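Adenosylmethionine-8-amino-7-oxononanoate aminotransferase (Methanocaldococcus jannaschii, PDB 6ZHK) is a thermostable pyridoxal-phosphate-dependent D-amino acid transaminase that moves amino groups from D-amino acids to keto acids. Local coordinates at the interface of chains A and B. Residues are numbered along the deposited sequence; one frame, centred on the assembly and turned at random. Chains: chain A/B, Adenosylmethionine-8-amino-7-oxononanoate aminotransferase.

Contact 1: the interface of chains A and B. Residues chain A 121, 123, 155, 157-159; chain B 124, 335, 337.
The edge of the B:His337 imidazole takes a hydrogen bond from A:Asp158, whose backbone N donates to NE2 at 2.9 Å. The donor lies in the ring plane, but the bond is bent, 138° at the hydrogen. The A:Asp158 carboxylate slides past this ring the opposite way, its plane 19° from the imidazole. One face of the B:His335 ring receives A:Asp158 CB, 3.6 Å from the ring centroid and offset toward the rim, a CH-pi contact. The A:Tyr155 ring carries A:Gly157 N, 3.4 Å above one face.

A:Asp158 thus works on both histidines. Its CG lies beside its own backbone N (chi1 -58°), and this brings the carboxylate alongside B:His337; CB, set by the backbone, meets B:His335. The phenol OH of A:Tyr155 holds one carboxylate oxygen, OD1, at 2.8 Å, approaching from above the carboxylate plane. An alanine in place of B:His337 would probably leave the A:Asp158 amide N without this acceptor and its carboxylate without the ring alongside it. The pairing of A:Asp121 with B:Glu124 is doubtful, as A:Asp121 is poorly ordered and the carboxylates are modelled too close.

A:Ala123 and B:Glu124 stand near the start of helix 122-140 in their chains; the other residues are in loops. A:Ala123 is predicted to bind pyridoxal phosphate and A:Tyr155 substrate, so this seam probably borders the active site.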
ATOM      1  N   ASP A 121       2.202   3.261  -1.415  1.00 19.03           N
ATOM      2  CA  ASP A 121       1.580   3.406  -2.735  1.00 20.17           C
ATOM      3  C   ASP A 121       0.851   4.747  -2.754  1.00 17.15           C
ATOM      4  O   ASP A 121       0.405   5.205  -1.696  1.00 14.81           O
ATOM      5  CB  ASP A 121       0.526   2.314  -2.991  1.00 25.78           C
ATOM      6  CG  ASP A 121       1.178   0.942  -3.038  1.00 40.67           C
ATOM      7  OD1 ASP A 121       2.343   0.866  -3.498  1.00 40.66           O
ATOM      8  OD2 ASP A 121       0.534  -0.064  -2.611  1.00 47.22           O
ATOM      9  N   ALA A 123      -2.082   5.391  -3.788  1.00 14.51           N
ATOM     10  CA  ALA A 123      -3.451   5.315  -3.289  1.00 15.04           C
ATOM     11  C   ALA A 123      -3.443   5.494  -1.758  1.00 13.62           C
ATOM     12  O   ALA A 123      -4.358   6.097  -1.214  1.00 15.50           O
ATOM     13  CB  ALA A 123      -4.108   3.985  -3.667  1.00 17.47           C
ATOM     14  N   TYR A 155      -8.832  10.343 -10.885  1.00 15.43           N
ATOM     15  CA  TYR A 155      -8.437   9.013 -10.447  1.00 15.90           C
ATOM     16  C   TYR A 155      -7.349   9.204  -9.387  1.00 17.11           C
ATOM     17  O   TYR A 155      -6.423   9.970  -9.609  1.00 16.48           O
ATOM     18  CB  TYR A 155      -7.869   8.213 -11.634  1.00 14.30           C
ATOM     19  CG  TYR A 155      -7.358   6.861 -11.187  1.00 13.66           C
ATOM     20  CD1 TYR A 155      -8.226   5.791 -11.032  1.00 15.39           C
ATOM     21  CD2 TYR A 155      -6.001   6.661 -10.930  1.00 13.58           C
ATOM     22  CE1 TYR A 155      -7.795   4.566 -10.541  1.00 15.68           C
ATOM     23  CE2 TYR A 155      -5.536   5.422 -10.504  1.00 13.20           C
ATOM     24  CZ  TYR A 155      -6.444   4.394 -10.305  1.00 15.25           C
ATOM     25  OH  TYR A 155      -5.966   3.190  -9.877  1.00 15.44           O
ATOM     26  N   GLY A 157      -6.609   6.159  -7.248  1.00 12.97           N
ATOM     27  CA  GLY A 157      -6.257   4.827  -6.797  1.00 13.13           C
ATOM     28  C   GLY A 157      -7.493   3.974  -6.575  1.00 12.07           C
ATOM     29  O   GLY A 157      -8.629   4.444  -6.747  1.00 12.37           O
ATOM     30  N   ASP A 158      -7.262   2.765  -6.034  1.00 12.60           N
ATOM     31  CA  ASP A 158      -8.329   1.770  -6.075  1.00 14.66           C
ATOM     32  C   ASP A 158      -8.784   1.281  -4.690  1.00 16.66           C
ATOM     33  O   ASP A 158      -9.691   0.439  -4.629  1.00 13.87           O
ATOM     34  CB  ASP A 158      -7.877   0.504  -6.820  1.00 17.50           C
ATOM     35  CG  ASP A 158      -7.433   0.787  -8.243  1.00 19.69           C
ATOM     36  OD1 ASP A 158      -8.037   1.682  -8.865  1.00 22.28           O
ATOM     37  OD2 ASP A 158      -6.422   0.205  -8.625  1.00 17.49           O
ATOM     38  N   THR A 159      -8.159   1.745  -3.573  1.00 14.16           N
ATOM     39  CA  THR A 159      -8.728   1.414  -2.280  1.00 15.59           C
ATOM     40  C   THR A 159     -10.003   2.251  -2.044  1.00 15.75           C
ATOM     41  O   THR A 159     -10.311   3.163  -2.804  1.00 15.58           O
ATOM     42  CB  THR A 159      -7.659   1.547  -1.192  1.00 15.89           C
ATOM     43  OG1 THR A 159      -7.082   2.843  -1.395  1.00 15.82           O
ATOM     44  CG2 THR A 159      -6.569   0.520  -1.368  1.00 15.86           C
TER
ATOM     45  N   GLU B 124      -3.976  -3.272   2.071  1.00 13.90           N
ATOM     46  CA  GLU B 124      -4.387  -3.321   0.672  1.00 15.80           C
ATOM     47  C   GLU B 124      -4.865  -4.739   0.319  1.00 15.77           C
ATOM     48  O   GLU B 124      -5.816  -4.895  -0.437  1.00 14.91           O
ATOM     49  CB  GLU B 124      -3.240  -2.988  -0.287  1.00 22.53           C
ATOM     50  CG  GLU B 124      -2.711  -1.551  -0.275  1.00 31.24           C
ATOM     51  CD  GLU B 124      -1.350  -1.278  -0.927  1.00 39.63           C
ATOM     52  OE1 GLU B 124      -0.640  -2.256  -1.316  1.00 30.40           O
ATOM     53  OE2 GLU B 124      -0.951  -0.066  -0.988  1.00 39.23           O
ATOM     54  N   HIS B 335      -8.556  -3.272 -10.450  1.00 16.50           N
ATOM     55  CA  HIS B 335      -7.796  -2.927  -9.276  1.00 15.57           C
ATOM     56  C   HIS B 335      -6.330  -3.257  -9.615  1.00 17.25           C
ATOM     57  O   HIS B 335      -6.040  -4.219 -10.319  1.00 15.49           O
ATOM     58  CB  HIS B 335      -8.240  -3.792  -8.099  1.00 15.94           C
ATOM     59  CG  HIS B 335      -7.674  -3.334  -6.806  1.00 13.92           C
ATOM     60  ND1 HIS B 335      -8.467  -2.660  -5.935  1.00 14.74           N
ATOM     61  CD2 HIS B 335      -6.404  -3.344  -6.298  1.00 16.11           C
ATOM     62  CE1 HIS B 335      -7.732  -2.330  -4.883  1.00 13.36           C
ATOM     63  NE2 HIS B 335      -6.460  -2.737  -5.083  1.00 13.14           N
ATOM     64  N   HIS B 337      -2.278  -1.519  -8.117  1.00 22.22           N
ATOM     65  CA  HIS B 337      -1.453  -0.327  -8.197  1.00 25.09           C
ATOM     66  C   HIS B 337      -0.156  -0.619  -8.947  1.00 24.31           C
ATOM     67  O   HIS B 337       0.127  -1.769  -9.282  1.00 18.56           O
ATOM     68  CB  HIS B 337      -1.236   0.248  -6.805  1.00 29.12           C
ATOM     69  CG  HIS B 337      -2.541   0.764  -6.305  1.00 31.05           C
ATOM     70  ND1 HIS B 337      -2.937   0.627  -4.970  1.00 28.95           N
ATOM     71  CD2 HIS B 337      -3.551   1.370  -6.999  1.00 32.26           C
ATOM     72  CE1 HIS B 337      -4.166   1.123  -4.883  1.00 33.65           C
ATOM     73  NE2 HIS B 337      -4.571   1.583  -6.149  1.00 23.79           N
TER

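Contact 2: the interface of chains A and B. Residues chain A 90-92, 340; chain B 23-24, 26.
B:His23 reaches the backbone of A:Leu90 with the edge of its ring. The imidazole ND1 donates a hydrogen bond to the A:Leu90 carbonyl O at 2.8 Å. It is nearly straight, 166° at the hydrogen. The donor lies in the carbonyl plane on a lone pair, and the oxygen is also close to the imidazole plane. Both groups are therefore well aligned for the bond. CG of B:His23 is placed beside its own backbone N; chi1 -82° and chi2 -112° together turn the ND1 edge to the carbonyl. The A:Leu90 side chain crosses the histidine at about a right angle. Its CG comes 4.0 Å from B:His23 CE1, a loose apolar touch.

B:Pro24 is the apolar centre of the contact and buries 55 Å² against chain A. The A:Thr340 methyl CG2 points at the B:Pro24 ring, 3.7 Å from CG. The methyl stands anti to the threonine's backbone N, which carries it toward the proline. A:Leu91 crosses the proline obliquely and brings its CD1 branch to 3.6 Å from the same B:Pro24 CG. A:Leu90 adds its CB, 3.8 Å from B:Pro24 CD. Three chain A side chains therefore pack against the pyrrolidine ring.

Beyond the proline, the hydroxyl OG1 of B:Thr26 donates to the B:Pro24 carbonyl O at 2.7 Å, from above the carbonyl plane. This ties the B:Thr26 side chain back to its own loop. The same OG1 is a weak acceptor for A:Gly92 N at 3.3 Å.

The contact joins loops of the two subunits of the homodimer. B:Tyr25, between B:Pro24 and B:Thr26, is predicted to take part in substrate recognition. Holding its neighbours against chain A is therefore likely to steady that part of the active site.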
ATOM      1  N   LEU A  90       9.269   2.869  11.872  1.00 14.08           N
ATOM      2  CA  LEU A  90       9.068   4.275  12.241  1.00 14.08           C
ATOM      3  C   LEU A  90       7.952   4.447  13.288  1.00 14.63           C
ATOM      4  O   LEU A  90       7.623   5.573  13.637  1.00 13.75           O
ATOM      5  CB  LEU A  90       8.756   5.090  10.979  1.00 14.82           C
ATOM      6  CG  LEU A  90       9.962   5.812  10.369  1.00 15.82           C
ATOM      7  CD1 LEU A  90      10.999   4.878   9.863  1.00 13.82           C
ATOM      8  CD2 LEU A  90       9.534   6.750   9.234  1.00 16.49           C
ATOM      9  N   LEU A  91       7.319   3.349  13.762  1.00 12.29           N
ATOM     10  CA  LEU A  91       6.302   3.517  14.794  1.00 15.12           C
ATOM     11  C   LEU A  91       7.054   3.726  16.118  1.00 16.18           C
ATOM     12  O   LEU A  91       7.550   2.755  16.719  1.00 18.29           O
ATOM     13  CB  LEU A  91       5.398   2.270  14.855  1.00 14.92           C
ATOM     14  CG  LEU A  91       4.247   2.161  13.828  1.00 18.85           C
ATOM     15  CD1 LEU A  91       4.793   1.763  12.461  1.00 16.41           C
ATOM     16  CD2 LEU A  91       3.233   1.129  14.325  1.00 20.26           C
ATOM     17  N   GLY A  92       7.221   4.990  16.512  1.00 13.18           N
ATOM     18  CA  GLY A  92       7.842   5.336  17.786  1.00 14.84           C
ATOM     19  C   GLY A  92       9.373   5.173  17.762  1.00 14.91           C
ATOM     20  O   GLY A  92      10.005   5.317  18.799  1.00 14.57           O
ATOM     21  N   THR A 340       6.109   1.400   6.936  1.00 13.24           N
ATOM     22  CA  THR A 340       6.252   2.880   6.776  1.00 12.50           C
ATOM     23  C   THR A 340       7.743   3.269   6.927  1.00 13.64           C
ATOM     24  O   THR A 340       8.412   2.918   7.915  1.00 15.32           O
ATOM     25  CB  THR A 340       5.477   3.582   7.925  1.00 14.84           C
ATOM     26  OG1 THR A 340       4.082   3.256   7.748  1.00 14.71           O
ATOM     27  CG2 THR A 340       5.599   5.104   7.879  1.00 18.11           C
TER
ATOM     28  N   HIS B  23       5.501  10.794  12.197  1.00 11.21           N
ATOM     29  CA  HIS B  23       5.632   9.353  12.378  1.00 12.14           C
ATOM     30  C   HIS B  23       4.272   8.689  12.451  1.00 13.31           C
ATOM     31  O   HIS B  23       3.290   9.272  12.915  1.00 13.36           O
ATOM     32  CB  HIS B  23       6.412   9.088  13.677  1.00 12.43           C
ATOM     33  CG  HIS B  23       7.898   9.209  13.435  1.00 14.08           C
ATOM     34  ND1 HIS B  23       8.746   8.117  13.501  1.00 15.16           N
ATOM     35  CD2 HIS B  23       8.687  10.302  13.274  1.00 14.36           C
ATOM     36  CE1 HIS B  23      10.018   8.503  13.323  1.00 16.85           C
ATOM     37  NE2 HIS B  23      10.000   9.858  13.146  1.00 14.74           N
ATOM     38  N   PRO B  24       4.199   7.415  12.009  1.00 14.04           N
ATOM     39  CA  PRO B  24       2.977   6.634  12.123  1.00 14.74           C
ATOM     40  C   PRO B  24       2.678   6.306  13.598  1.00 15.50           C
ATOM     41  O   PRO B  24       3.617   6.086  14.386  1.00 14.28           O
ATOM     42  CB  PRO B  24       3.377   5.402  11.227  1.00 15.45           C
ATOM     43  CG  PRO B  24       4.876   5.210  11.474  1.00 14.85           C
ATOM     44  CD  PRO B  24       5.330   6.661  11.382  1.00 14.75           C
ATOM     45  N   THR B  26       1.876   7.851  16.332  1.00 12.79           N
ATOM     46  CA  THR B  26       2.769   8.446  17.307  1.00 14.17           C
ATOM     47  C   THR B  26       2.274   9.853  17.661  1.00 15.67           C
ATOM     48  O   THR B  26       2.052  10.687  16.776  1.00 15.15           O
ATOM     49  CB  THR B  26       4.198   8.566  16.737  1.00 14.53           C
ATOM     50  OG1 THR B  26       4.845   7.319  16.468  1.00 13.29           O
ATOM     51  CG2 THR B  26       5.133   9.453  17.558  1.00 14.79           C
TER

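The C-alpha centres of contact 1 and contact 2 are about 22 Å apart, on the same two-fold symmetric interface of the homodimer. They share no residue number, but one loop of the sequence serves both. Chain B supplies B:His335 and B:His337 to contact 1, and the nearby A:Thr340 of the other copy enters contact 2. By symmetry each chain offers this loop to its partner at both kinds of contact. Each contact also includes, or flanks, residues predicted to bind cofactor or substrate. Dimer assembly and the shaping of the active sites are therefore probably coupled.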